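Local atomic coordinates of Exo-beta-1,3-galactanase (Bifidobacterium bifidum, PDB entry 5FLW), a protein that probably hydrolyses beta-1,3-linked galactans from their non-reducing ends, as a putative exo-beta-1,3-galactanase of glycoside hydrolase family 43. Residues A[96-101]-A[139-144]; A[111-116]-A[127-132]; A[180-185]-A[228-233]; A[187-192]-A[203-208]. All blocks are in the same frame, centred on the assembly; numbering follows the deposited sequence. Where two conformers were deposited one is given.

Contact 1: A[96-101]-A[139-144]; sequences VMYIHA and IGVFQD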
loop_
_atom_site.group_PDB
_atom_site.type_symbol
_atom_site.label_atom_id
_atom_site.label_comp_id
_atom_site.label_asym_id
_atom_site.label_seq_id
_atom_site.Cartn_x
_atom_site.Cartn_y
_atom_site.Cartn_z
ATOM N N VAL A 96 -6.132 12.773 4.753
ATOM C CA VAL A 96 -7.250 11.895 4.427
ATOM C C VAL A 96 -6.735 10.463 4.396
ATOM O O VAL A 96 -5.729 10.167 3.734
ATOM C CB VAL A 96 -7.930 12.279 3.100
ATOM C CG1 VAL A 96 -9.153 11.417 2.891
ATOM C CG2 VAL A 96 -8.258 13.778 3.044
ATOM N N MET A 97 -7.421 9.582 5.120
ATOM C CA MET A 97 -7.118 8.166 5.137
ATOM C C MET A 97 -8.157 7.390 4.323
ATOM O O MET A 97 -9.362 7.687 4.381
ATOM C CB MET A 97 -7.075 7.639 6.570
ATOM C CG MET A 97 -6.723 6.167 6.665
ATOM S SD MET A 97 -6.580 5.568 8.394
ATOM C CE MET A 97 -5.065 6.383 8.908
ATOM N N TYR A 98 -7.664 6.413 3.546
ATOM C CA TYR A 98 -8.470 5.491 2.747
ATOM C C TYR A 98 -8.238 4.078 3.270
ATOM O O TYR A 98 -7.129 3.746 3.695
ATOM C CB TYR A 98 -8.082 5.573 1.256
ATOM C CG TYR A 98 -7.968 7.010 0.806
ATOM C CD1 TYR A 98 -9.105 7.728 0.414
ATOM C CD2 TYR A 98 -6.738 7.670 0.829
ATOM C CE1 TYR A 98 -9.014 9.077 0.035
ATOM C CE2 TYR A 98 -6.631 9.008 0.478
ATOM C CZ TYR A 98 -7.772 9.714 0.074
ATOM O OH TYR A 98 -7.678 11.035 -0.287
ATOM N N ILE A 99 -9.276 3.243 3.250
ATOM C CA ILE A 99 -9.138 1.883 3.767
ATOM C C ILE A 99 -10.038 0.974 2.949
ATOM O O ILE A 99 -11.090 1.391 2.463
ATOM C CB ILE A 99 -9.425 1.821 5.300
ATOM C CG1 ILE A 99 -8.961 0.490 5.911
ATOM C CG2 ILE A 99 -10.883 2.070 5.599
ATOM C CD1 ILE A 99 -8.873 0.561 7.382
ATOM N N HIS A 100 -9.604 -0.262 2.764
ATOM C CA HIS A 100 -10.483 -1.255 2.157
ATOM C C HIS A 100 -11.455 -1.716 3.249
ATOM O O HIS A 100 -11.052 -2.430 4.181
ATOM C CB HIS A 100 -9.659 -2.399 1.553
ATOM C CG HIS A 100 -10.467 -3.618 1.156
ATOM N ND1 HIS A 100 -9.872 -4.847 0.919
ATOM C CD2 HIS A 100 -11.800 -3.800 0.942
ATOM C CE1 HIS A 100 -10.806 -5.729 0.596
ATOM N NE2 HIS A 100 -11.983 -5.124 0.602
ATOM N N ALA A 101 -12.719 -1.263 3.166
ATOM C CA ALA A 101 -13.746 -1.692 4.103
ATOM C C ALA A 101 -14.400 -2.955 3.544
ATOM O O ALA A 101 -14.857 -2.969 2.391
ATOM C CB ALA A 101 -14.792 -0.588 4.320
ATOM N N ILE A 139 -6.136 -1.508 -2.147
ATOM C CA ILE A 139 -5.948 -0.130 -2.569
ATOM C C ILE A 139 -4.497 0.294 -2.346
ATOM O O ILE A 139 -3.774 -0.266 -1.513
ATOM C CB ILE A 139 -6.890 0.879 -1.861
ATOM C CG1 ILE A 139 -6.686 0.802 -0.343
ATOM C CG2 ILE A 139 -8.367 0.676 -2.276
ATOM C CD1 ILE A 139 -7.178 2.038 0.390
ATOM N N GLY A 140 -4.094 1.320 -3.121
ATOM C CA GLY A 140 -2.891 2.086 -2.863
ATOM C C GLY A 140 -3.157 3.534 -3.231
ATOM O O GLY A 140 -4.225 3.857 -3.744
ATOM N N VAL A 141 -2.188 4.413 -2.955
ATOM C CA VAL A 141 -2.333 5.827 -3.302
ATOM C C VAL A 141 -1.108 6.349 -4.059
ATOM O O VAL A 141 0.012 5.831 -3.938
ATOM C CB VAL A 141 -2.652 6.729 -2.081
ATOM C CG1 VAL A 141 -4.026 6.366 -1.476
ATOM C CG2 VAL A 141 -1.530 6.633 -1.039
ATOM N N PHE A 142 -1.326 7.425 -4.823
ATOM C CA PHE A 142 -0.233 8.114 -5.492
ATOM C C PHE A 142 -0.568 9.606 -5.592
ATOM O O PHE A 142 -1.691 9.979 -5.931
ATOM C CB PHE A 142 0.062 7.498 -6.877
ATOM C CG PHE A 142 1.081 8.275 -7.686
ATOM C CD1 PHE A 142 2.432 8.235 -7.361
ATOM C CD2 PHE A 142 0.683 9.059 -8.759
ATOM C CE1 PHE A 142 3.347 8.966 -8.079
ATOM C CE2 PHE A 142 1.600 9.782 -9.476
ATOM C CZ PHE A 142 2.937 9.735 -9.134
ATOM N N GLN A 143 0.412 10.448 -5.280
ATOM C CA GLN A 143 0.281 11.896 -5.391
ATOM C C GLN A 143 1.316 12.398 -6.397
ATOM O O GLN A 143 2.525 12.217 -6.196
ATOM C CB GLN A 143 0.474 12.551 -4.028
ATOM C CG GLN A 143 0.292 14.028 -4.035
ATOM C CD GLN A 143 0.287 14.590 -2.642
ATOM O OE1 GLN A 143 1.284 14.486 -1.906
ATOM N NE2 GLN A 143 -0.847 15.163 -2.245
ATOM N N ASP A 144 0.837 13.007 -7.484
ATOM C CA ASP A 144 1.677 13.448 -8.591
ATOM C C ASP A 144 2.280 14.841 -8.305
ATOM O O ASP A 144 1.913 15.521 -7.331
ATOM C CB ASP A 144 0.878 13.410 -9.897
ATOM C CG ASP A 144 1.739 13.109 -11.129
ATOM O OD1 ASP A 144 2.983 13.248 -11.083
ATOM O OD2 ASP A 144 1.133 12.759 -12.166
#

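Contact 2: A[111-116]-A[127-132]; sequences IGVAVA and TTITWR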
loop_
_atom_site.group_PDB
_atom_site.type_symbol
_atom_site.label_atom_id
_atom_site.label_comp_id
_atom_site.label_asym_id
_atom_site.label_seq_id
_atom_site.Cartn_x
_atom_site.Cartn_y
_atom_site.Cartn_z
ATOM N N ILE A 111 -14.358 1.378 -0.377
ATOM C CA ILE A 111 -13.321 2.250 0.174
ATOM C C ILE A 111 -13.946 3.018 1.336
ATOM O O ILE A 111 -15.006 3.636 1.172
ATOM C CB ILE A 111 -12.813 3.252 -0.887
ATOM C CG1 ILE A 111 -12.214 2.525 -2.110
ATOM C CG2 ILE A 111 -11.802 4.236 -0.272
ATOM C CD1 ILE A 111 -12.031 3.374 -3.377
ATOM N N GLY A 112 -13.303 2.995 2.505
ATOM C CA GLY A 112 -13.672 3.879 3.608
ATOM C C GLY A 112 -12.788 5.119 3.623
ATOM O O GLY A 112 -11.606 5.048 3.272
ATOM N N VAL A 113 -13.379 6.259 4.002
ATOM C CA VAL A 113 -12.703 7.559 4.019
ATOM C C VAL A 113 -12.796 8.137 5.435
ATOM O O VAL A 113 -13.895 8.217 6.002
ATOM C CB VAL A 113 -13.321 8.536 2.991
ATOM C CG1 VAL A 113 -12.611 9.870 3.029
ATOM C CG2 VAL A 113 -13.269 7.967 1.580
ATOM N N ALA A 114 -11.635 8.539 5.999
ATOM C CA ALA A 114 -11.532 9.218 7.296
ATOM C C ALA A 114 -10.605 10.433 7.153
ATOM O O ALA A 114 -9.773 10.494 6.240
ATOM C CB ALA A 114 -10.999 8.282 8.402
ATOM N N VAL A 115 -10.749 11.406 8.061
ATOM C CA VAL A 115 -10.070 12.698 7.930
ATOM C C VAL A 115 -9.472 13.135 9.271
ATOM O O VAL A 115 -10.098 12.980 10.328
ATOM C CB VAL A 115 -11.029 13.790 7.388
ATOM C CG1 VAL A 115 -10.287 15.089 7.132
ATOM C CG2 VAL A 115 -11.747 13.327 6.127
ATOM N N ALA A 116 -8.278 13.724 9.222
ATOM C CA ALA A 116 -7.615 14.252 10.411
ATOM C C ALA A 116 -6.973 15.600 10.095
ATOM O O ALA A 116 -6.642 15.901 8.947
ATOM C CB ALA A 116 -6.523 13.294 10.892
ATOM N N THR A 127 -17.176 8.280 5.338
ATOM C CA THR A 127 -18.000 7.636 4.322
ATOM C C THR A 127 -17.447 6.252 3.962
ATOM O O THR A 127 -16.274 5.927 4.210
ATOM C CB THR A 127 -17.994 8.474 3.003
ATOM O OG1 THR A 127 -16.632 8.694 2.585
ATOM C CG2 THR A 127 -18.752 9.815 3.147
ATOM N N THR A 128 -18.297 5.440 3.328
ATOM C CA THR A 128 -17.809 4.380 2.457
ATOM C C THR A 128 -18.290 4.718 1.052
ATOM O O THR A 128 -19.378 5.286 0.882
ATOM C CB THR A 128 -18.201 2.947 2.860
ATOM O OG1 THR A 128 -19.605 2.769 2.656
ATOM C CG2 THR A 128 -17.840 2.661 4.298
ATOM N N ILE A 129 -17.430 4.455 0.050
ATOM C CA ILE A 129 -17.711 4.838 -1.324
ATOM C C ILE A 129 -17.289 3.723 -2.272
ATOM O O ILE A 129 -16.433 2.889 -1.957
ATOM C CB ILE A 129 -16.992 6.164 -1.717
ATOM C CG1 ILE A 129 -15.479 5.966 -1.953
ATOM C CG2 ILE A 129 -17.300 7.296 -0.664
ATOM C CD1 ILE A 129 -14.724 7.267 -2.351
ATOM N N THR A 130 -17.897 3.742 -3.460
ATOM C CA THR A 130 -17.460 2.955 -4.612
ATOM C C THR A 130 -17.533 3.875 -5.823
ATOM O O THR A 130 -18.210 4.900 -5.788
ATOM C CB THR A 130 -18.356 1.714 -4.903
ATOM O OG1 THR A 130 -19.572 2.136 -5.528
ATOM C CG2 THR A 130 -18.701 0.953 -3.652
ATOM N N TRP A 131 -16.828 3.504 -6.900
ATOM C CA TRP A 131 -17.062 4.110 -8.212
ATOM C C TRP A 131 -18.127 3.275 -8.922
ATOM O O TRP A 131 -17.909 2.091 -9.189
ATOM C CB TRP A 131 -15.769 4.149 -9.030
ATOM C CG TRP A 131 -15.926 4.769 -10.393
ATOM C CD1 TRP A 131 -15.982 4.114 -11.597
ATOM C CD2 TRP A 131 -16.029 6.172 -10.699
ATOM N NE1 TRP A 131 -16.109 5.026 -12.632
ATOM C CE2 TRP A 131 -16.132 6.295 -12.105
ATOM C CE3 TRP A 131 -16.029 7.328 -9.925
ATOM C CZ2 TRP A 131 -16.249 7.537 -12.743
ATOM C CZ3 TRP A 131 -16.150 8.561 -10.560
ATOM C CH2 TRP A 131 -16.269 8.655 -11.951
ATOM N N ARG A 132 -19.300 3.871 -9.184
ATOM C CA ARG A 132 -20.347 3.249 -10.004
ATOM C C ARG A 132 -20.931 1.959 -9.409
ATOM O O ARG A 132 -21.598 1.193 -10.130
ATOM C CB ARG A 132 -19.873 3.026 -11.439
ATOM C CG ARG A 132 -19.663 4.331 -12.151
ATOM C CD ARG A 132 -19.167 4.142 -13.563
ATOM N NE ARG A 132 -20.123 3.454 -14.423
ATOM C CZ ARG A 132 -21.094 4.054 -15.108
ATOM N NH1 ARG A 132 -21.273 5.379 -15.015
ATOM N NH2 ARG A 132 -21.907 3.338 -15.884
#

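Contact 3: A[180-185]-A[228-233]; sequences RATDYP and SEWKLF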
loop_
_atom_site.group_PDB
_atom_site.type_symbol
_atom_site.label_atom_id
_atom_site.label_comp_id
_atom_site.label_asym_id
_atom_site.label_seq_id
_atom_site.Cartn_x
_atom_site.Cartn_y
_atom_site.Cartn_z
ATOM N N ARG A 180 -5.843 -4.781 -16.756
ATOM C CA ARG A 180 -5.600 -6.185 -16.468
ATOM C C ARG A 180 -4.154 -6.478 -16.831
ATOM O O ARG A 180 -3.595 -5.861 -17.743
ATOM C CB ARG A 180 -6.538 -7.095 -17.267
ATOM C CG ARG A 180 -7.990 -7.085 -16.786
ATOM C CD ARG A 180 -8.828 -7.939 -17.706
ATOM N NE ARG A 180 -10.150 -8.239 -17.174
ATOM C CZ ARG A 180 -11.282 -7.698 -17.613
ATOM N NH1 ARG A 180 -11.260 -6.809 -18.589
ATOM N NH2 ARG A 180 -12.445 -8.044 -17.067
ATOM N N ALA A 181 -3.535 -7.376 -16.068
ATOM C CA ALA A 181 -2.173 -7.762 -16.379
ATOM C C ALA A 181 -2.136 -8.511 -17.713
ATOM O O ALA A 181 -3.140 -9.071 -18.187
ATOM C CB ALA A 181 -1.550 -8.604 -15.259
ATOM N N THR A 182 -0.955 -8.481 -18.329
ATOM C CA THR A 182 -0.746 -9.109 -19.628
ATOM C C THR A 182 -1.149 -10.583 -19.587
ATOM O O THR A 182 -0.701 -11.340 -18.715
ATOM C CB THR A 182 0.739 -8.979 -20.008
ATOM O OG1 THR A 182 1.164 -7.610 -19.893
ATOM C CG2 THR A 182 0.957 -9.481 -21.456
ATOM N N ASP A 183 -1.989 -10.992 -20.544
ATOM C CA ASP A 183 -2.434 -12.382 -20.635
ATOM C C ASP A 183 -3.048 -12.861 -19.317
ATOM O O ASP A 183 -2.850 -14.006 -18.900
ATOM C CB ASP A 183 -1.292 -13.318 -21.050
ATOM C CG ASP A 183 -0.646 -12.932 -22.382
ATOM O OD1 ASP A 183 -1.372 -12.519 -23.325
ATOM O OD2 ASP A 183 0.597 -13.071 -22.484
ATOM N N TYR A 184 -3.784 -11.973 -18.635
ATOM C CA TYR A 184 -4.340 -12.289 -17.313
ATOM C C TYR A 184 -5.765 -11.756 -17.321
ATOM O O TYR A 184 -6.023 -10.707 -17.933
ATOM C CB TYR A 184 -3.544 -11.589 -16.199
ATOM C CG TYR A 184 -3.569 -12.254 -14.826
ATOM C CD1 TYR A 184 -3.270 -13.615 -14.673
ATOM C CD2 TYR A 184 -3.817 -11.500 -13.668
ATOM C CE1 TYR A 184 -3.253 -14.222 -13.398
ATOM C CE2 TYR A 184 -3.802 -12.090 -12.393
ATOM C CZ TYR A 184 -3.524 -13.448 -12.262
ATOM O OH TYR A 184 -3.519 -14.019 -11.002
ATOM N N PRO A 185 -6.707 -12.463 -16.683
ATOM C CA PRO A 185 -8.108 -12.017 -16.676
ATOM C C PRO A 185 -8.402 -10.923 -15.662
ATOM O O PRO A 185 -9.559 -10.485 -15.573
ATOM C CB PRO A 185 -8.890 -13.301 -16.317
ATOM C CG PRO A 185 -7.886 -14.422 -16.275
ATOM C CD PRO A 185 -6.552 -13.763 -16.004
ATOM N N SER A 228 2.512 -0.413 -20.387
ATOM C CA SER A 228 3.348 -1.400 -21.052
ATOM C C SER A 228 2.986 -2.815 -20.589
ATOM O O SER A 228 2.219 -3.024 -19.643
ATOM C CB SER A 228 4.824 -1.129 -20.754
ATOM O OG SER A 228 5.164 -1.549 -19.442
ATOM N N GLU A 229 3.563 -3.800 -21.282
ATOM C CA GLU A 229 3.495 -5.193 -20.855
ATOM C C GLU A 229 3.904 -5.310 -19.380
ATOM O O GLU A 229 4.807 -4.607 -18.920
ATOM C CB GLU A 229 4.482 -5.978 -21.726
ATOM C CG GLU A 229 4.762 -7.378 -21.247
ATOM C CD GLU A 229 5.938 -8.055 -21.971
ATOM O OE1 GLU A 229 6.865 -7.352 -22.446
ATOM O OE2 GLU A 229 5.946 -9.299 -22.059
ATOM N N TRP A 230 3.270 -6.217 -18.653
ATOM C CA TRP A 230 3.625 -6.422 -17.256
ATOM C C TRP A 230 4.784 -7.417 -17.193
ATOM O O TRP A 230 4.694 -8.513 -17.734
ATOM C CB TRP A 230 2.419 -6.909 -16.454
ATOM C CG TRP A 230 1.377 -5.842 -16.298
ATOM C CD1 TRP A 230 0.464 -5.446 -17.231
ATOM C CD2 TRP A 230 1.158 -5.016 -15.150
ATOM N NE1 TRP A 230 -0.310 -4.431 -16.734
ATOM C CE2 TRP A 230 0.094 -4.149 -15.457
ATOM C CE3 TRP A 230 1.755 -4.929 -13.891
ATOM C CZ2 TRP A 230 -0.385 -3.208 -14.548
ATOM C CZ3 TRP A 230 1.279 -3.996 -12.995
ATOM C CH2 TRP A 230 0.220 -3.148 -13.326
ATOM N N LYS A 231 5.825 -7.177 -16.508
ATOM C CA LYS A 231 7.113 -7.853 -16.409
ATOM C C LYS A 231 7.513 -8.138 -14.974
ATOM O O LYS A 231 7.073 -7.478 -14.045
ATOM C CB LYS A 231 8.210 -6.995 -17.036
ATOM C CG LYS A 231 8.104 -6.813 -18.535
ATOM C CD LYS A 231 9.226 -5.928 -19.044
ATOM C CE LYS A 231 9.150 -5.753 -20.551
ATOM N NZ LYS A 231 10.234 -4.868 -21.048
ATOM N N LEU A 232 8.189 -9.145 -14.730
ATOM C CA LEU A 232 8.656 -9.466 -13.398
ATOM C C LEU A 232 9.767 -8.513 -12.995
ATOM O O LEU A 232 10.582 -8.131 -13.824
ATOM C CB LEU A 232 9.258 -10.877 -13.402
ATOM C CG LEU A 232 8.447 -12.118 -13.025
ATOM C CD1 LEU A 232 7.386 -12.415 -14.065
ATOM C CD2 LEU A 232 9.360 -13.323 -12.851
ATOM N N PHE A 233 9.805 -8.124 -11.727
ATOM C CA PHE A 233 10.928 -7.331 -11.211
ATOM C C PHE A 233 11.909 -8.084 -10.310
ATOM O O PHE A 233 13.019 -7.585 -10.081
ATOM C CB PHE A 233 10.484 -6.010 -10.543
ATOM C CG PHE A 233 9.452 -6.168 -9.453
ATOM C CD1 PHE A 233 8.090 -6.194 -9.750
ATOM C CD2 PHE A 233 9.847 -6.280 -8.126
ATOM C CE1 PHE A 233 7.128 -6.344 -8.739
ATOM C CE2 PHE A 233 8.886 -6.433 -7.090
ATOM C CZ PHE A 233 7.533 -6.460 -7.409
HETATM O O HOH W 1 -2.391 -3.632 -18.621
#

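Contact 4: A[187-192]-A[203-208]; sequences GLESPT and FGSQLT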
loop_
_atom_site.group_PDB
_atom_site.type_symbol
_atom_site.label_atom_id
_atom_site.label_comp_id
_atom_site.label_asym_id
_atom_site.label_seq_id
_atom_site.Cartn_x
_atom_site.Cartn_y
_atom_site.Cartn_z
ATOM N N GLY A 187 -6.751 -7.454 -13.021
ATOM C CA GLY A 187 -5.667 -6.599 -12.602
ATOM C C GLY A 187 -4.869 -7.282 -11.502
ATOM O O GLY A 187 -5.256 -8.320 -10.960
ATOM N N LEU A 188 -3.748 -6.681 -11.149
ATOM C CA LEU A 188 -2.925 -7.214 -10.084
ATOM C C LEU A 188 -3.355 -6.515 -8.801
ATOM O O LEU A 188 -3.806 -5.372 -8.838
ATOM C CB LEU A 188 -1.447 -6.951 -10.370
ATOM C CG LEU A 188 -0.868 -7.623 -11.618
ATOM C CD1 LEU A 188 0.651 -7.581 -11.593
ATOM C CD2 LEU A 188 -1.367 -9.053 -11.739
ATOM N N GLU A 189 -3.154 -7.282 -7.748
ATOM C CA GLU A 189 -3.617 -6.605 -6.541
ATOM C C GLU A 189 -2.483 -5.882 -5.809
ATOM O O GLU A 189 -1.396 -5.734 -6.356
ATOM C CB GLU A 189 -4.454 -7.509 -5.633
ATOM C CG GLU A 189 -3.733 -8.707 -5.068
ATOM C CD GLU A 189 -4.655 -9.620 -4.278
ATOM O OE1 GLU A 189 -5.755 -9.189 -3.875
ATOM O OE2 GLU A 189 -4.267 -10.772 -4.052
ATOM N N SER A 190 -2.636 -5.439 -4.478
ATOM C CA SER A 190 -1.633 -4.708 -3.694
ATOM C C SER A 190 -0.869 -3.706 -4.564
ATOM O O SER A 190 0.350 -3.765 -4.665
ATOM C CB SER A 190 -0.686 -5.654 -2.938
ATOM O OG SER A 190 0.161 -6.386 -3.803
ATOM N N PRO A 191 -1.592 -2.773 -5.178
ATOM C CA PRO A 191 -0.935 -1.822 -6.086
ATOM C C PRO A 191 -0.096 -0.773 -5.364
ATOM O O PRO A 191 -0.435 -0.309 -4.262
ATOM C CB PRO A 191 -2.127 -1.151 -6.797
ATOM C CG PRO A 191 -3.243 -1.233 -5.789
ATOM C CD PRO A 191 -3.060 -2.606 -5.168
ATOM N N THR A 192 0.976 -0.352 -6.055
ATOM C CA THR A 192 1.802 0.775 -5.635
ATOM C C THR A 192 2.408 1.413 -6.890
ATOM O O THR A 192 2.749 0.701 -7.840
ATOM C CB THR A 192 2.866 0.322 -4.604
ATOM O OG1 THR A 192 3.686 1.440 -4.223
ATOM C CG2 THR A 192 3.717 -0.822 -5.135
ATOM N N PHE A 203 3.470 -1.353 -9.681
ATOM C CA PHE A 203 3.755 -2.706 -9.220
ATOM C C PHE A 203 2.490 -3.343 -8.652
ATOM O O PHE A 203 1.632 -2.651 -8.093
ATOM C CB PHE A 203 4.823 -2.693 -8.114
ATOM C CG PHE A 203 6.113 -2.030 -8.521
ATOM C CD1 PHE A 203 6.229 -0.642 -8.552
ATOM C CD2 PHE A 203 7.219 -2.792 -8.874
ATOM C CE1 PHE A 203 7.442 -0.034 -8.943
ATOM C CE2 PHE A 203 8.433 -2.184 -9.259
ATOM C CZ PHE A 203 8.533 -0.812 -9.284
ATOM N N GLY A 204 2.398 -4.675 -8.762
ATOM C CA GLY A 204 1.309 -5.407 -8.137
ATOM C C GLY A 204 1.613 -6.891 -8.055
ATOM O O GLY A 204 2.634 -7.371 -8.560
ATOM N N SER A 205 0.700 -7.613 -7.406
ATOM C CA SER A 205 0.838 -9.044 -7.168
ATOM C C SER A 205 -0.233 -9.842 -7.909
ATOM O O SER A 205 -1.376 -9.389 -8.068
ATOM C CB SER A 205 0.761 -9.372 -5.673
ATOM O OG SER A 205 -0.354 -8.748 -5.061
ATOM N N GLN A 206 0.139 -11.043 -8.351
ATOM C CA GLN A 206 -0.869 -11.923 -8.937
ATOM C C GLN A 206 -1.857 -12.357 -7.855
ATOM O O GLN A 206 -1.637 -12.153 -6.657
ATOM C CB GLN A 206 -0.233 -13.127 -9.651
ATOM C CG GLN A 206 0.860 -12.724 -10.631
ATOM C CD GLN A 206 1.457 -13.926 -11.367
ATOM O OE1 GLN A 206 2.686 -14.100 -11.435
ATOM N NE2 GLN A 206 0.606 -14.773 -11.914
ATOM N N LEU A 207 -2.974 -12.937 -8.299
ATOM C CA LEU A 207 -4.057 -13.393 -7.423
ATOM C C LEU A 207 -3.822 -14.884 -7.212
ATOM O O LEU A 207 -4.272 -15.720 -8.002
ATOM C CB LEU A 207 -5.418 -13.119 -8.065
ATOM C CG LEU A 207 -5.686 -11.658 -8.460
ATOM C CD1 LEU A 207 -7.065 -11.506 -9.085
ATOM C CD2 LEU A 207 -5.575 -10.742 -7.282
ATOM N N THR A 208 -3.085 -15.221 -6.158
ATOM C CA THR A 208 -2.773 -16.616 -5.848
ATOM C C THR A 208 -3.057 -16.912 -4.380
ATOM O O THR A 208 -2.390 -17.731 -3.759
ATOM C CB THR A 208 -1.301 -16.961 -6.166
ATOM O OG1 THR A 208 -0.429 -16.198 -5.325
ATOM C CG2 THR A 208 -0.979 -16.658 -7.618
HETATM O O HOH W 2 -1.690 -12.448 -4.045
HETATM O O HOH W 3 -3.239 -13.836 -3.825
#

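Contact 1: A[96-101]-A[139-144]
Ile139 buries more of its surface here than any other residue, and it does so through a single methyl. Its CG1 branch occupies the crowded position between backbone N and carbonyl carbon (chi1 58°), with CD1 carried onward to the backbone of 96-101. Ile139 CD1 rests 3.7 Å from Tyr98 C and 3.7 Å from Ile99 N, so it presses on the peptide link itself, and it touches Tyr98 CB at 3.8 Å. Tyr98 answers with its ring: CG stands anti to the carbonyl carbon (chi1 -46°), which brings CD2 to 3.8 Å from Val141 CG1. The two side chains cross at roughly a right angle, the valine methyl meeting the ring obliquely. Because the hydroxyl of Tyr98 is hydrogen-bonded to Tyr169 O, the ring is anchored at its far end. No hydrogen bond joins the segments, and their axes come no nearer than 7.7 Å, with N-to-C directions 159° apart, roughly antiparallel, evidence for apolar packing between two sheets rather than pairing within one. Strand 95-102 belongs to the sheet of 80-88, whose Lys85 and Leu87 also touch Val141, while strand 139-143 edges the next sheet, where Ile151 of strand 149-155 packs on both Tyr98 and Ile139.

Contact 2: A[111-116]-A[127-132]
Ile111 is held by its backbone in both directions. Its N-H donates to Ile129 O at 3.0 Å, almost straight at 169° and nearly along the C=O axis, and its own carbonyl accepts from Ile129 N at 2.8 Å. The same oxygen takes a CA-H...O contact from Thr128 CA at 3.2 Å. On the side-chain level, Ile111 CB lies 4.0 Å from Ile129 CG1, a branch that the Ile129 torsion (chi1 75°) sets between backbone N and carbonyl carbon; both isoleucines also pack on Ile172 of strand 172-179, in the following sheet. Gly112 sits opposite Thr128 as a non-hydrogen-bonded pair, and its CA comes within 3.4 Å of Thr127 O. Its own N-H turns to the other neighbour, Ile99, which places strand 110-116 between 95-102 and 124-129. The geometry is that of an antiparallel beta hairpin, 110-116 with 124-129, forming the last two strands of one four-stranded blade of the five-bladed propeller characteristic of family 43. Thr128, on the face away from the isoleucines, bonds through OG1 to Tyr108 OH. Further along, Val113 N donates to Thr127 O at 2.9 Å, in the carbonyl plane, whereas the return bond from Thr127 N is long and weak. Val113 and Thr127 point their side chains the same way, side by side, with Thr127 OG1 set 3.3 Å from Val113 CB. Beyond Val113 the segments part, and the backbone of Val115 pairs instead with Ala124.

Contact 3: A[180-185]-A[228-233]
One direct hydrogen bond joins the two segments: Trp230 N donates to Thr182 OG1 at 2.8 Å with an N-H...O angle of 174°. The hydroxyl reaches it because OG1 stands anti to the carbonyl carbon (chi1 -52°); the same oxygen lies in the plane of the indole at its edge, 3.5 Å from Trp230 CD1. A second polar link passes through a water, which accepts from Trp230 NE1 at 2.9 Å, in the ring plane, and lies 2.7 Å from Arg180 O. Residues 181-184 form a type II beta turn, with Asp183 in a left-handed conformation, closed by a weak Tyr184 N to Ala181 O bond; the turn follows strand 172-179 and leans on the outermost strand region of the next propeller blade. Apolar contact is concentrated on the indole face. Ala181 CA makes a CH-pi contact with the five-membered ring, 3.9 Å from its centroid, and Ala181 CB lies above the indole plane, offset toward its rim. An alanine in place of Trp230 removes the ring under Ala181 and the NE1 that holds the water, and would probably leave the turn attached mainly through the backbone bond to Thr182. Within 180-185, Arg180 NE reaches round to Pro185 O at 2.8 Å, a bond from above the carbonyl plane. Trp202 meets the Trp230 ring edge-to-face, while Leu188 touches both Ala181 and Trp230.

Contact 4: A[187-192]-A[203-208]
The ring of Phe203 receives Thr192 O at its edge, in plane, 3.8 Å from Phe203 CD1, and meets the ring of Phe233 edge-to-face. The carboxylate of Glu189 is a second flat group: a methyl of Leu207 lies over one of its faces, with CD2 almost directly above Glu189 CD at 3.3 Å. Glu189 OE2 accepts from two waters, one of which also donates to Gln206 O at 2.6 Å while the other accepts from Thr208 N. Nearby Asp138, of like charge, would tend to raise the pKa of Glu189. An alanine in place of Glu189 removes the carboxylate that both waters donate to and most of the surface under Leu207 CD2, and would probably loosen the hold on 206-208. The backbone pairing is antiparallel: Glu189 N donates to Ser205 O at 2.8 Å, and Ser205 N returns to Glu189 O. Thr192 and Phe203 form a second hydrogen-bonded pair, with Phe203 N 2.9 Å from Thr192 O at 171°. Between these pairs the register slips by one, a beta bulge at the start of the hairpin 191-196 with 199-205, the first two strands of a propeller blade. Ser190, in a left-handed conformation, turns the corner there, and its OG is hydrogen-bonded to Ser205 OG at 2.7 Å. Gly204 passes where a CB would clash with Leu188 CB and Glu189 O. Ser190 N bonds to Asp138 and its OG to Val245 O, while Ser190 O is buried without a partner.

Along the chain, contact 2 is nested inside the loop closed by contact 1, and contact 4 inside that of contact 3, the second pair following the first. Contacts 1 and 2, with centres 10 Å apart, share the sheet that begins at strand 80-88 and ends at 124-129, where strands 95-102 and 110-116 are hydrogen-bonded neighbours. Contacts 3 and 4, also 10 Å apart by centres, share the sheet running from 191-196 to 231-232 and touch through Tyr184 OH with Leu207 N. The pairs meet where Pro191 packs on the backbone of 139-140; contacts 2 and 3 do not touch, their nearest atoms about 14 Å apart. Contacts 2 and 4 thus build hairpins within blades, whereas 1 and 3 tie successive blades of the propeller together.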